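Local coordinates for protein cytochrome C (Marichromatium purpuratum 984, PDB 5LO9) that probably interconverts thiosulfate and tetrathionate, passing electrons through a chain of covalently bound c-type hemes, at residues R123-G128 against A165-V170; A134-L139 against V419-L424; L267-N272 against L292-R297; L404-E409 against A448-L453. All coordinates share one frame; numbering follows the deposited sequence.

Contact 1 of 4, residues R123-G128 against A165-V170; sequences RCHGPG and ALMGAV. With HEC (heme c), chain D.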
# COMPACT_ATOMS: atom_id res chain seq x y z
N ARG A 123 18.80 5.39 24.21
CA ARG A 123 19.51 5.56 22.96
C ARG A 123 21.01 5.76 23.19
O ARG A 123 21.81 5.45 22.31
CB ARG A 123 18.90 6.72 22.20
CG ARG A 123 19.12 6.68 20.74
CD ARG A 123 18.64 5.33 20.12
NE ARG A 123 17.26 5.11 20.53
CZ ARG A 123 16.73 3.97 20.94
NH1 ARG A 123 17.43 2.85 21.00
NH2 ARG A 123 15.44 3.97 21.27
N CYS A 124 21.39 6.33 24.33
CA CYS A 124 22.78 6.44 24.75
C CYS A 124 23.12 5.50 25.90
O CYS A 124 24.28 5.08 26.00
CB CYS A 124 23.11 7.87 25.24
SG CYS A 124 23.07 9.27 24.08
N HIS A 125 22.17 5.20 26.79
CA HIS A 125 22.47 4.39 27.97
C HIS A 125 22.26 2.90 27.76
O HIS A 125 22.39 2.12 28.71
CB HIS A 125 21.64 4.87 29.17
CG HIS A 125 22.16 6.15 29.76
ND1 HIS A 125 23.21 6.19 30.65
CD2 HIS A 125 21.79 7.44 29.57
CE1 HIS A 125 23.46 7.44 30.98
NE2 HIS A 125 22.61 8.22 30.34
N GLY A 126 21.98 2.48 26.54
CA GLY A 126 21.92 1.08 26.26
C GLY A 126 20.58 0.47 26.60
O GLY A 126 19.70 1.09 27.22
N PRO A 127 20.41 -0.79 26.19
CA PRO A 127 19.13 -1.47 26.38
C PRO A 127 18.76 -1.52 27.85
O PRO A 127 19.55 -1.94 28.70
CB PRO A 127 19.37 -2.87 25.82
CG PRO A 127 20.70 -2.83 25.12
CD PRO A 127 21.47 -1.69 25.71
N GLY A 128 17.55 -1.09 28.14
CA GLY A 128 17.09 -1.08 29.51
C GLY A 128 17.96 -0.37 30.50
O GLY A 128 17.77 -0.56 31.71
N ALA A 165 28.62 18.21 26.61
CA ALA A 165 27.61 18.78 27.49
C ALA A 165 26.29 18.01 27.41
O ALA A 165 25.21 18.55 27.68
CB ALA A 165 27.38 20.25 27.15
N LEU A 166 26.38 16.71 27.12
CA LEU A 166 25.19 15.97 26.71
C LEU A 166 24.15 15.94 27.82
O LEU A 166 22.95 16.12 27.56
CB LEU A 166 25.60 14.56 26.27
CG LEU A 166 26.48 14.45 25.01
CD1 LEU A 166 26.82 13.00 24.74
CD2 LEU A 166 25.81 15.07 23.79
N MET A 167 24.58 15.70 29.07
CA MET A 167 23.63 15.54 30.16
C MET A 167 23.18 16.87 30.71
O MET A 167 22.13 16.93 31.35
CB MET A 167 24.19 14.72 31.32
CG MET A 167 24.07 13.20 31.12
SD MET A 167 22.42 12.63 30.72
CE MET A 167 21.48 13.07 32.15
N GLY A 168 23.91 17.94 30.46
CA GLY A 168 23.33 19.23 30.78
C GLY A 168 22.17 19.52 29.87
O GLY A 168 21.12 19.99 30.32
N ALA A 169 22.32 19.20 28.59
CA ALA A 169 21.23 19.39 27.66
C ALA A 169 20.05 18.48 27.99
O ALA A 169 18.90 18.90 27.95
CB ALA A 169 21.73 19.15 26.24
N VAL A 170 20.31 17.24 28.37
CA VAL A 170 19.19 16.38 28.72
C VAL A 170 18.49 16.90 29.97
O VAL A 170 17.25 16.99 30.02
CB VAL A 170 19.66 14.94 28.91
CG1 VAL A 170 18.55 14.11 29.54
CG2 VAL A 170 20.07 14.39 27.57
FE HEC D . 22.49 10.28 30.50
CHA HEC D . 25.20 10.00 32.68
CHB HEC D . 20.29 10.06 33.22
CHC HEC D . 19.76 10.41 28.32
CHD HEC D . 24.67 10.78 27.83
NA HEC D . 22.72 10.06 32.56
C1A HEC D . 23.86 9.96 33.23
C2A HEC D . 23.70 9.84 34.69
C3A HEC D . 22.24 9.88 34.86
C4A HEC D . 21.73 10.02 33.47
CMA HEC D . 21.49 9.79 36.16
CAA HEC D . 24.74 9.71 35.77
CBA HEC D . 25.01 8.23 36.03
CGA HEC D . 25.99 8.05 37.17
O1A HEC D . 26.47 6.92 37.36
O2A HEC D . 26.27 9.05 37.87
NB HEC D . 20.41 10.24 30.73
C1B HEC D . 19.73 10.15 31.88
C2B HEC D . 18.26 10.15 31.68
C3B HEC D . 18.12 10.27 30.22
C4B HEC D . 19.51 10.32 29.75
CMB HEC D . 17.20 10.06 32.74
CAB HEC D . 16.87 10.31 29.38
CBB HEC D . 15.98 11.42 29.83
NC HEC D . 22.25 10.54 28.45
C1C HEC D . 21.11 10.54 27.78
C2C HEC D . 21.29 10.73 26.32
C3C HEC D . 22.74 10.86 26.16
C4C HEC D . 23.23 10.73 27.55
CMC HEC D . 20.18 10.78 25.31
CAC HEC D . 23.59 11.01 24.92
CBC HEC D . 23.13 11.94 23.83
ND HEC D . 24.55 10.37 30.29
C1D HEC D . 25.22 10.60 29.17
C2D HEC D . 26.69 10.62 29.37
C3D HEC D . 26.87 10.38 30.78
C4D HEC D . 25.46 10.24 31.26
CMD HEC D . 27.74 10.85 28.36
CAD HEC D . 28.17 10.30 31.53
CBD HEC D . 28.54 11.65 32.16
CGD HEC D . 29.97 11.66 32.67
O1D HEC D . 30.14 12.21 33.78
O2D HEC D . 30.90 11.14 32.00
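The imidazole of His125 stands on end over one face of the heme, and the thioether of Met167 covers the other. This is the His/Met ligation of a class I cytochrome c fold: a CXXCH motif supplies the histidine, and a distant methionine completes the iron. His125 NE2 binds the heme iron at 2.1 Å and Met167 SD at 2.4 Å. Sulfur, iron and nitrogen fall almost on one line, so the two ligands, 4.4 Å apart between NE2 and SD, meet only through the metal. From His125 ND1 a hydrogen bond runs to Pro137 O, which fixes the rotation of the ring and probably makes it a stronger donor to the iron. The Met167 chain doubles back (chi2 -52°, chi3 -63°), laying CG over the pyrrole nitrogen ND and CE over its neighbour NA, with SD between them. Glu162 ties down the start of the methionine helix by accepting a hydrogen bond from Gly168 N. Val170 CG1 adds a contact of 3.7 Å to heme CBB on the same face. Cys124 SG is bonded to heme CAC, and on the methionine side Leu166 CD1 packs 3.8 Å from that same carbon.

Contact 2 of 4, residues A134-L139 against V419-L424; sequences AVFPPL and VVFPPL. With HEC (heme c), chain D.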
# COMPACT_ATOMS: atom_id res chain seq x y z
N ALA A 134 32.21 2.46 28.32
CA ALA A 134 32.79 3.27 29.39
C ALA A 134 32.22 4.69 29.42
O ALA A 134 31.95 5.22 30.50
CB ALA A 134 34.29 3.34 29.23
N VAL A 135 32.00 5.29 28.24
CA VAL A 135 31.43 6.63 28.17
C VAL A 135 30.06 6.70 28.81
O VAL A 135 29.71 7.69 29.44
CB VAL A 135 31.29 7.08 26.71
CG1 VAL A 135 30.59 8.42 26.63
CG2 VAL A 135 32.58 7.18 26.07
N PHE A 136 29.24 5.68 28.62
CA PHE A 136 27.82 5.80 28.90
C PHE A 136 27.44 4.87 30.03
O PHE A 136 27.30 3.65 29.81
CB PHE A 136 27.02 5.53 27.63
CG PHE A 136 27.25 6.54 26.54
CD1 PHE A 136 26.67 7.81 26.60
CD2 PHE A 136 28.03 6.24 25.46
CE1 PHE A 136 26.88 8.76 25.58
CE2 PHE A 136 28.26 7.18 24.43
CZ PHE A 136 27.69 8.44 24.50
N PRO A 137 27.27 5.37 31.25
CA PRO A 137 27.13 4.49 32.42
C PRO A 137 25.73 3.91 32.50
O PRO A 137 24.78 4.47 31.93
CB PRO A 137 27.39 5.44 33.61
CG PRO A 137 26.86 6.72 33.14
CD PRO A 137 27.24 6.78 31.65
N PRO A 138 25.56 2.84 33.29
CA PRO A 138 24.22 2.31 33.53
C PRO A 138 23.43 3.24 34.42
O PRO A 138 23.98 3.95 35.26
CB PRO A 138 24.49 0.98 34.23
CG PRO A 138 25.81 1.12 34.86
CD PRO A 138 26.58 2.17 34.10
N LEU A 139 22.12 3.27 34.16
CA LEU A 139 21.10 3.83 35.04
C LEU A 139 20.31 2.74 35.77
O LEU A 139 19.70 2.99 36.82
CB LEU A 139 20.12 4.66 34.20
CG LEU A 139 20.77 5.66 33.24
CD1 LEU A 139 19.69 6.32 32.42
CD2 LEU A 139 21.55 6.72 33.97
N VAL A 419 21.96 -2.90 18.57
CA VAL A 419 22.75 -1.81 18.01
C VAL A 419 22.49 -0.57 18.84
O VAL A 419 21.40 0.00 18.77
CB VAL A 419 22.41 -1.54 16.54
CG1 VAL A 419 23.40 -0.52 16.00
CG2 VAL A 419 22.46 -2.79 15.69
N VAL A 420 23.51 -0.09 19.54
CA VAL A 420 23.38 1.20 20.19
C VAL A 420 23.85 2.30 19.27
O VAL A 420 23.10 3.23 19.00
CB VAL A 420 24.17 1.23 21.51
CG1 VAL A 420 24.07 2.57 22.12
CG2 VAL A 420 23.64 0.20 22.45
N PHE A 421 25.08 2.20 18.79
CA PHE A 421 25.65 3.19 17.87
C PHE A 421 26.04 2.47 16.60
O PHE A 421 26.91 1.58 16.63
CB PHE A 421 26.87 3.89 18.48
CG PHE A 421 26.58 4.48 19.81
CD1 PHE A 421 25.53 5.37 19.95
CD2 PHE A 421 27.33 4.12 20.93
CE1 PHE A 421 25.23 5.92 21.17
CE2 PHE A 421 27.02 4.64 22.19
CZ PHE A 421 25.98 5.55 22.31
N PRO A 422 25.38 2.75 15.48
CA PRO A 422 25.60 1.96 14.29
C PRO A 422 27.02 2.12 13.78
O PRO A 422 27.55 3.23 13.73
CB PRO A 422 24.60 2.56 13.29
CG PRO A 422 23.59 3.21 14.12
CD PRO A 422 24.29 3.70 15.31
N PRO A 423 27.62 1.02 13.34
CA PRO A 423 28.83 1.07 12.51
C PRO A 423 28.61 1.87 11.24
O PRO A 423 27.64 1.66 10.53
CB PRO A 423 29.08 -0.40 12.15
CG PRO A 423 28.27 -1.18 13.07
CD PRO A 423 27.13 -0.35 13.52
N LEU A 424 29.57 2.74 10.92
CA LEU A 424 29.45 3.61 9.77
C LEU A 424 30.32 3.20 8.60
O LEU A 424 30.19 3.78 7.51
CB LEU A 424 29.80 5.04 10.17
CG LEU A 424 28.99 5.61 11.33
CD1 LEU A 424 29.38 7.10 11.49
CD2 LEU A 424 27.47 5.46 11.11
FE HEC D . 22.49 10.28 30.50
CHA HEC D . 25.20 10.00 32.68
CHB HEC D . 20.29 10.06 33.22
CHC HEC D . 19.76 10.41 28.32
CHD HEC D . 24.67 10.78 27.83
NA HEC D . 22.72 10.06 32.56
C1A HEC D . 23.86 9.96 33.23
C2A HEC D . 23.70 9.84 34.69
C3A HEC D . 22.24 9.88 34.86
C4A HEC D . 21.73 10.02 33.47
CMA HEC D . 21.49 9.79 36.16
CAA HEC D . 24.74 9.71 35.77
CBA HEC D . 25.01 8.23 36.03
CGA HEC D . 25.99 8.05 37.17
O1A HEC D . 26.47 6.92 37.36
O2A HEC D . 26.27 9.05 37.87
NB HEC D . 20.41 10.24 30.73
C1B HEC D . 19.73 10.15 31.88
C2B HEC D . 18.26 10.15 31.68
C3B HEC D . 18.12 10.27 30.22
C4B HEC D . 19.51 10.32 29.75
CMB HEC D . 17.20 10.06 32.74
CAB HEC D . 16.87 10.31 29.38
CBB HEC D . 15.98 11.42 29.83
NC HEC D . 22.25 10.54 28.45
C1C HEC D . 21.11 10.54 27.78
C2C HEC D . 21.29 10.73 26.32
C3C HEC D . 22.74 10.86 26.16
C4C HEC D . 23.23 10.73 27.55
CMC HEC D . 20.18 10.78 25.31
CAC HEC D . 23.59 11.01 24.92
CBC HEC D . 23.13 11.94 23.83
ND HEC D . 24.55 10.37 30.29
C1D HEC D . 25.22 10.60 29.17
C2D HEC D . 26.69 10.62 29.37
C3D HEC D . 26.87 10.38 30.78
C4D HEC D . 25.46 10.24 31.26
CMD HEC D . 27.74 10.85 28.36
CAD HEC D . 28.17 10.30 31.53
CBD HEC D . 28.54 11.65 32.16
CGD HEC D . 29.97 11.66 32.67
O1D HEC D . 30.14 12.21 33.78
O2D HEC D . 30.90 11.14 32.00
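The rings of Phe136 and Phe421 meet obliquely, and each has the valine before it on one face: Val135 CG1 sits 3.4 Å above the centre of the Phe136 ring, and Val420 CG1 covers Phe421 in the same way. At its edge, in plane, Phe136 meets the meso carbon CHD of the heme, while its CE1 lies 3.6 Å from heme methyl CMD. The opposite flank faces Phe421, where Phe136 CE2 approaches Phe421 CZ to 3.5 Å. With ring centroids 5.2 Å apart, the planes are inclined at 47°. Both rings have CG anti to the carbonyl carbon (chi1 -65° and -53°), and they reach toward each other from opposite directions. The two segments share the sequence Val-Phe-Pro-Pro-Leu, the loop that borders the histidine side of a heme in each cytochrome c unit. In the first, Leu139 and Pro137 line heme c; in the second, Val420 and Phe421 form a classic beta bulge opposite Leu413. Cys405 packs against both rings. With an alanine at Phe136, the heme methyl and Phe421 would probably lose their common neighbour, and a gap would open between the units. Being wholly apolar, the contact rests on dispersion and exclusion of water, consistent with a low-dielectric seam between the two hemes that these loops border.

Contact 3 of 4, residues L267-N272 against L292-R297; sequences LFRHTN and LDNGRR. With HEC (heme c), chain F; EDO (1,2-ethanediol), chain B.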
# COMPACT_ATOMS: atom_id res chain seq x y z
N LEU A 267 10.17 -4.82 14.51
CA LEU A 267 11.11 -5.18 13.46
C LEU A 267 11.86 -3.96 12.96
O LEU A 267 13.02 -4.06 12.55
CB LEU A 267 10.37 -5.82 12.31
CG LEU A 267 9.65 -7.14 12.53
CD1 LEU A 267 9.07 -7.62 11.18
CD2 LEU A 267 10.59 -8.15 13.08
N PHE A 268 11.19 -2.81 12.94
CA PHE A 268 11.84 -1.58 12.52
C PHE A 268 12.98 -1.21 13.47
O PHE A 268 14.05 -0.75 13.03
CB PHE A 268 10.79 -0.46 12.49
CG PHE A 268 11.14 0.69 11.60
CD1 PHE A 268 10.76 0.69 10.27
CD2 PHE A 268 11.81 1.79 12.10
CE1 PHE A 268 11.05 1.76 9.43
CE2 PHE A 268 12.10 2.87 11.28
CZ PHE A 268 11.72 2.85 9.93
N ARG A 269 12.76 -1.38 14.77
CA ARG A 269 13.69 -0.99 15.82
C ARG A 269 14.72 -2.08 16.13
O ARG A 269 15.85 -1.77 16.54
CB ARG A 269 12.87 -0.65 17.07
CG ARG A 269 13.64 -0.24 18.31
CD ARG A 269 14.30 1.11 18.14
NE ARG A 269 15.65 1.01 17.60
CZ ARG A 269 16.51 2.02 17.49
NH1 ARG A 269 16.18 3.25 17.88
NH2 ARG A 269 17.70 1.79 16.97
N HIS A 270 14.38 -3.35 15.95
CA HIS A 270 15.28 -4.43 16.33
C HIS A 270 15.52 -5.35 15.15
O HIS A 270 15.58 -6.56 15.29
CB HIS A 270 14.72 -5.20 17.52
CG HIS A 270 14.46 -4.33 18.72
ND1 HIS A 270 15.43 -4.01 19.64
CD2 HIS A 270 13.33 -3.70 19.14
CE1 HIS A 270 14.92 -3.24 20.58
NE2 HIS A 270 13.64 -3.03 20.30
N THR A 271 15.73 -4.74 13.97
CA THR A 271 15.75 -5.49 12.72
C THR A 271 16.77 -6.61 12.76
O THR A 271 16.53 -7.71 12.22
CB THR A 271 16.07 -4.56 11.56
OG1 THR A 271 15.49 -3.26 11.77
CG2 THR A 271 15.50 -5.14 10.29
N ASN A 272 17.89 -6.38 13.43
CA ASN A 272 19.03 -7.29 13.33
C ASN A 272 18.97 -8.41 14.36
O ASN A 272 19.72 -9.38 14.22
CB ASN A 272 20.32 -6.51 13.53
CG ASN A 272 20.45 -5.98 14.92
OD1 ASN A 272 19.61 -5.24 15.40
ND2 ASN A 272 21.46 -6.45 15.62
N LEU A 292 14.97 8.21 12.17
CA LEU A 292 15.00 8.43 13.60
C LEU A 292 13.59 8.49 14.22
O LEU A 292 12.58 8.77 13.57
CB LEU A 292 15.76 9.70 13.88
CG LEU A 292 17.17 9.71 13.31
CD1 LEU A 292 17.79 11.03 13.64
CD2 LEU A 292 17.97 8.57 13.89
N ASP A 293 13.56 8.26 15.53
CA ASP A 293 12.32 8.15 16.29
C ASP A 293 11.47 7.03 15.71
O ASP A 293 10.24 7.13 15.60
CB ASP A 293 11.54 9.47 16.35
CG ASP A 293 10.53 9.48 17.49
OD1 ASP A 293 10.60 8.53 18.32
OD2 ASP A 293 9.69 10.41 17.58
N ASN A 294 12.14 5.97 15.29
CA ASN A 294 11.49 4.75 14.79
C ASN A 294 10.57 5.05 13.61
O ASN A 294 9.50 4.47 13.46
CB ASN A 294 10.74 4.05 15.91
CG ASN A 294 10.79 2.54 15.77
OD1 ASN A 294 11.79 1.97 15.32
ND2 ASN A 294 9.71 1.87 16.20
N GLY A 295 11.04 5.94 12.74
CA GLY A 295 10.33 6.27 11.54
C GLY A 295 9.42 7.45 11.67
O GLY A 295 8.73 7.76 10.70
N ARG A 296 9.43 8.16 12.80
CA ARG A 296 8.49 9.27 12.96
C ARG A 296 9.07 10.65 12.68
O ARG A 296 8.29 11.60 12.52
CB ARG A 296 7.92 9.29 14.37
CG ARG A 296 7.30 7.98 14.85
CD ARG A 296 7.06 8.02 16.31
NE ARG A 296 6.00 7.14 16.77
CZ ARG A 296 4.72 7.49 16.86
NH1 ARG A 296 4.31 8.70 16.48
NH2 ARG A 296 3.86 6.61 17.32
N ARG A 297 10.39 10.78 12.61
CA ARG A 297 11.04 12.09 12.66
C ARG A 297 11.07 12.79 11.31
O ARG A 297 11.74 12.34 10.37
CB ARG A 297 12.46 11.94 13.16
CG ARG A 297 13.24 13.22 13.21
CD ARG A 297 12.88 14.01 14.42
NE ARG A 297 13.91 15.00 14.75
CZ ARG A 297 13.73 16.02 15.57
NH1 ARG A 297 12.57 16.23 16.16
NH2 ARG A 297 14.74 16.81 15.82
FE HEC F . 25.39 9.32 14.77
CHA HEC F . 22.96 7.13 13.52
CHB HEC F . 26.65 9.85 11.55
CHC HEC F . 27.48 11.77 16.03
CHD HEC F . 24.58 8.34 18.06
NA HEC F . 24.90 8.61 12.87
C1A HEC F . 23.92 7.74 12.58
C2A HEC F . 23.88 7.42 11.12
C3A HEC F . 24.94 8.23 10.55
C4A HEC F . 25.52 8.92 11.73
CMA HEC F . 25.31 8.30 9.10
CAA HEC F . 22.96 6.54 10.35
CBA HEC F . 23.82 5.51 9.60
CGA HEC F . 23.63 4.09 10.06
O1A HEC F . 22.80 3.87 10.96
O2A HEC F . 24.34 3.22 9.51
NB HEC F . 26.80 10.58 13.93
C1B HEC F . 27.17 10.65 12.66
C2B HEC F . 28.20 11.68 12.41
C3B HEC F . 28.44 12.26 13.73
C4B HEC F . 27.50 11.51 14.59
CMB HEC F . 28.86 12.02 11.12
CAB HEC F . 29.38 13.36 14.13
CBB HEC F . 28.97 14.59 13.35
NC HEC F . 25.94 9.94 16.69
C1C HEC F . 26.78 10.92 16.98
C2C HEC F . 27.02 11.09 18.42
C3C HEC F . 26.17 10.09 19.04
C4C HEC F . 25.57 9.41 17.86
CMC HEC F . 27.93 12.08 19.07
CAC HEC F . 25.97 9.70 20.48
CBC HEC F . 25.61 10.79 21.44
ND HEC F . 24.01 8.00 15.63
C1D HEC F . 23.83 7.76 16.93
C2D HEC F . 22.73 6.79 17.16
C3D HEC F . 22.25 6.45 15.83
C4D HEC F . 23.11 7.26 14.96
CMD HEC F . 22.20 6.26 18.44
CAD HEC F . 21.16 5.50 15.50
CBD HEC F . 19.85 6.22 15.80
CGD HEC F . 18.82 5.31 16.44
O1D HEC F . 19.06 4.12 16.72
O2D HEC F . 17.71 5.78 16.70
C1 EDO B . 7.29 2.36 18.65
O1 EDO B . 8.59 2.82 18.99
C2 EDO B . 6.51 3.52 18.01
O2 EDO B . 6.24 3.55 16.59
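Asn294 is the residue by which the turn 292-297 grips the end of helix 256-269, touching both Phe268 and Arg269. The turn begins with Leu292, whose CD2 rests 3.6 Å from CBD of a heme propionate. Next come Asp293 and Asn294 at positive phi. The Asn294 amide slides past Phe268 with its plane 82° from the ring, placing OD1 at the ring edge, 3.2 Å from Phe268 CD2; the same oxygen lies 3.3 Å from Arg269 CB. At Gly295, again with positive phi, N approaches Phe268 CE2 to 3.6 Å, and a beta carbon would press on this ring. Further on, Arg297 forms a salt bridge to Asp117. Arg269 leaves with CG trans to N (chi1 179°), then bends to bring its guanidinium edge-on to the propionate. Its NH2 donates to heme O1D at 2.7 Å (162°), and NH1 donates to O2D at 3.2 Å. Putting a leucine in place of Arg269 would probably leave this carboxylate without its charged mate and less firmly held. A polar amide thus joins turn and helix, its ND2 hydrogen-bonded to Ala265 O and its OD1 packed on Phe268 and Arg269, while the forked grip holds one carboxylate of heme c and probably offsets its charge near the iron.

Contact 4 of 4, residues L404-E409 against A448-L453; sequences LCHGAE and ANMPLL. With HEC (heme c), chain F; EDO (1,2-ethanediol), chain Q.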
# COMPACT_ATOMS: atom_id res chain seq x y z
N LEU A 404 33.05 9.64 19.52
CA LEU A 404 32.65 9.31 20.88
C LEU A 404 31.64 8.16 20.91
O LEU A 404 31.66 7.31 21.80
CB LEU A 404 32.09 10.58 21.54
CG LEU A 404 31.59 10.51 22.98
CD1 LEU A 404 32.73 10.43 24.02
CD2 LEU A 404 30.72 11.70 23.21
N CYS A 405 30.69 8.18 19.97
CA CYS A 405 29.64 7.19 19.84
C CYS A 405 29.95 6.16 18.77
O CYS A 405 29.93 4.95 19.03
CB CYS A 405 28.33 7.89 19.50
SG CYS A 405 27.70 9.02 20.73
N HIS A 406 30.30 6.62 17.57
CA HIS A 406 30.48 5.71 16.46
C HIS A 406 31.85 5.03 16.44
O HIS A 406 32.03 4.11 15.63
CB HIS A 406 30.24 6.45 15.15
CG HIS A 406 28.82 6.85 14.98
ND1 HIS A 406 27.82 5.95 14.70
CD2 HIS A 406 28.22 8.06 15.06
CE1 HIS A 406 26.67 6.58 14.61
NE2 HIS A 406 26.88 7.87 14.83
N GLY A 407 32.79 5.45 17.28
CA GLY A 407 34.07 4.78 17.41
C GLY A 407 35.15 5.42 16.56
O GLY A 407 34.89 6.03 15.51
N ALA A 408 36.39 5.29 17.00
CA ALA A 408 37.50 5.89 16.27
C ALA A 408 37.64 5.32 14.87
O ALA A 408 38.05 6.02 13.93
CB ALA A 408 38.77 5.69 17.07
N GLU A 409 37.30 4.04 14.70
CA GLU A 409 37.36 3.37 13.41
C GLU A 409 35.98 3.04 12.86
O GLU A 409 35.80 2.06 12.15
CB GLU A 409 38.19 2.10 13.53
CG GLU A 409 39.68 2.31 13.82
CD GLU A 409 40.29 1.04 14.41
OE1 GLU A 409 40.05 0.77 15.63
OE2 GLU A 409 40.92 0.26 13.64
N ALA A 448 21.38 17.60 9.35
CA ALA A 448 20.09 17.72 10.02
C ALA A 448 19.95 16.87 11.28
O ALA A 448 19.12 17.19 12.13
CB ALA A 448 18.95 17.36 9.07
N ASN A 449 20.73 15.79 11.43
CA ASN A 449 20.40 14.80 12.45
C ASN A 449 21.56 14.36 13.31
O ASN A 449 21.31 13.69 14.32
CB ASN A 449 19.78 13.57 11.80
CG ASN A 449 18.47 13.89 11.18
OD1 ASN A 449 17.49 14.18 11.87
ND2 ASN A 449 18.43 13.92 9.87
N MET A 450 22.79 14.75 12.99
CA MET A 450 23.91 14.29 13.80
C MET A 450 24.85 15.44 14.13
O MET A 450 25.20 16.23 13.26
CB MET A 450 24.72 13.19 13.11
CG MET A 450 23.98 11.87 13.06
SD MET A 450 23.89 11.04 14.64
CE MET A 450 22.20 10.46 14.65
N PRO A 451 25.34 15.49 15.37
CA PRO A 451 25.14 14.48 16.42
C PRO A 451 23.74 14.32 16.96
O PRO A 451 23.01 15.29 17.03
CB PRO A 451 26.03 14.97 17.54
CG PRO A 451 27.09 15.73 16.87
CD PRO A 451 26.36 16.46 15.75
N LEU A 452 23.44 13.10 17.41
CA LEU A 452 22.13 12.69 17.91
C LEU A 452 21.42 13.79 18.69
O LEU A 452 20.31 14.20 18.33
CB LEU A 452 22.31 11.47 18.81
CG LEU A 452 21.07 10.85 19.37
CD1 LEU A 452 20.30 10.17 18.25
CD2 LEU A 452 21.53 9.90 20.46
N LEU A 453 22.08 14.30 19.72
CA LEU A 453 21.57 15.38 20.55
C LEU A 453 22.17 16.69 20.07
O LEU A 453 23.38 16.79 19.87
CB LEU A 453 21.92 15.15 22.02
CG LEU A 453 21.34 16.08 23.07
CD1 LEU A 453 19.85 16.27 22.90
CD2 LEU A 453 21.71 15.56 24.48
FE HEC F . 25.39 9.32 14.77
CHA HEC F . 22.96 7.13 13.52
CHB HEC F . 26.65 9.85 11.55
CHC HEC F . 27.48 11.77 16.03
CHD HEC F . 24.58 8.34 18.06
NA HEC F . 24.90 8.61 12.87
C1A HEC F . 23.92 7.74 12.58
C2A HEC F . 23.88 7.42 11.12
C3A HEC F . 24.94 8.23 10.55
C4A HEC F . 25.52 8.92 11.73
CMA HEC F . 25.31 8.30 9.10
CAA HEC F . 22.96 6.54 10.35
CBA HEC F . 23.82 5.51 9.60
CGA HEC F . 23.63 4.09 10.06
O1A HEC F . 22.80 3.87 10.96
O2A HEC F . 24.34 3.22 9.51
NB HEC F . 26.80 10.58 13.93
C1B HEC F . 27.17 10.65 12.66
C2B HEC F . 28.20 11.68 12.41
C3B HEC F . 28.44 12.26 13.73
C4B HEC F . 27.50 11.51 14.59
CMB HEC F . 28.86 12.02 11.12
CAB HEC F . 29.38 13.36 14.13
CBB HEC F . 28.97 14.59 13.35
NC HEC F . 25.94 9.94 16.69
C1C HEC F . 26.78 10.92 16.98
C2C HEC F . 27.02 11.09 18.42
C3C HEC F . 26.17 10.09 19.04
C4C HEC F . 25.57 9.41 17.86
CMC HEC F . 27.93 12.08 19.07
CAC HEC F . 25.97 9.70 20.48
CBC HEC F . 25.61 10.79 21.44
ND HEC F . 24.01 8.00 15.63
C1D HEC F . 23.83 7.76 16.93
C2D HEC F . 22.73 6.79 17.16
C3D HEC F . 22.25 6.45 15.83
C4D HEC F . 23.11 7.26 14.96
CMD HEC F . 22.20 6.26 18.44
CAD HEC F . 21.16 5.50 15.50
CBD HEC F . 19.85 6.22 15.80
CGD HEC F . 18.82 5.31 16.44
O1D HEC F . 19.06 4.12 16.72
O2D HEC F . 17.71 5.78 16.70
C1 EDO Q . 32.21 3.32 21.84
O1 EDO Q . 32.22 3.43 20.40
C2 EDO Q . 31.68 4.60 22.55
O2 EDO Q . 31.32 4.44 23.95
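Met450 lies across the face of the heme remote from His406, and its side chain can be traced over the macrocycle. CB starts 3.4 Å from the pyrrole nitrogen NB, and CG stays over that nitrogen. SD then drops onto the iron at 2.3 Å. CE passes beyond the metal to lie 3.2 Å from ND, the nitrogen of the opposite pyrrole. This straddling follows from chi3, which opens to 138° and carries the methyl outward across the ring. From the other face His406 NE2 binds the iron at 2.1 Å, the imidazole being held by a hydrogen bond from ND1 to Pro422 O. Cys405 SG anchors the same porphyrin through its thioether to heme CAC, as the second cysteine of a CXXCH motif, Cys402 being the first. Behind the methionine, a cis peptide leads into Pro451, whose CA lies 3.6 Å from the meso carbon CHC, and Leu452 CB covers CHD. Ligation thus joins helix 403-406 to the chain leaving helix 439-449, with the hairpin of strands 413-415 and 418-421 in the intervening sequence. Past the heme, Leu452 packs on helix 121-125 and Leu453 on helix 166-171 of the preceding cytochrome c unit.

Followed from the N terminus, the chain first closes contact 1, whose 36 intervening residues wrap one heme. Contact 2 opens within that span, at 134-139, and closes only at 419-424, so it crosses contact 1 and brings two cytochrome units together over 279 residues. Contact 3 opens and closes within this long excursion, joining helix 256-269 to the turn at 292-297. Contact 4 begins at 404-409, before contact 2 has closed, and ends at 448-453; these two therefore cross as well. Contacts 1 and 2 share one heme, contacts 3 and 4 the next. Leu453 against Val170 and Arg269 beside Arg123 bring contacts 4 and 3 up to contact 1.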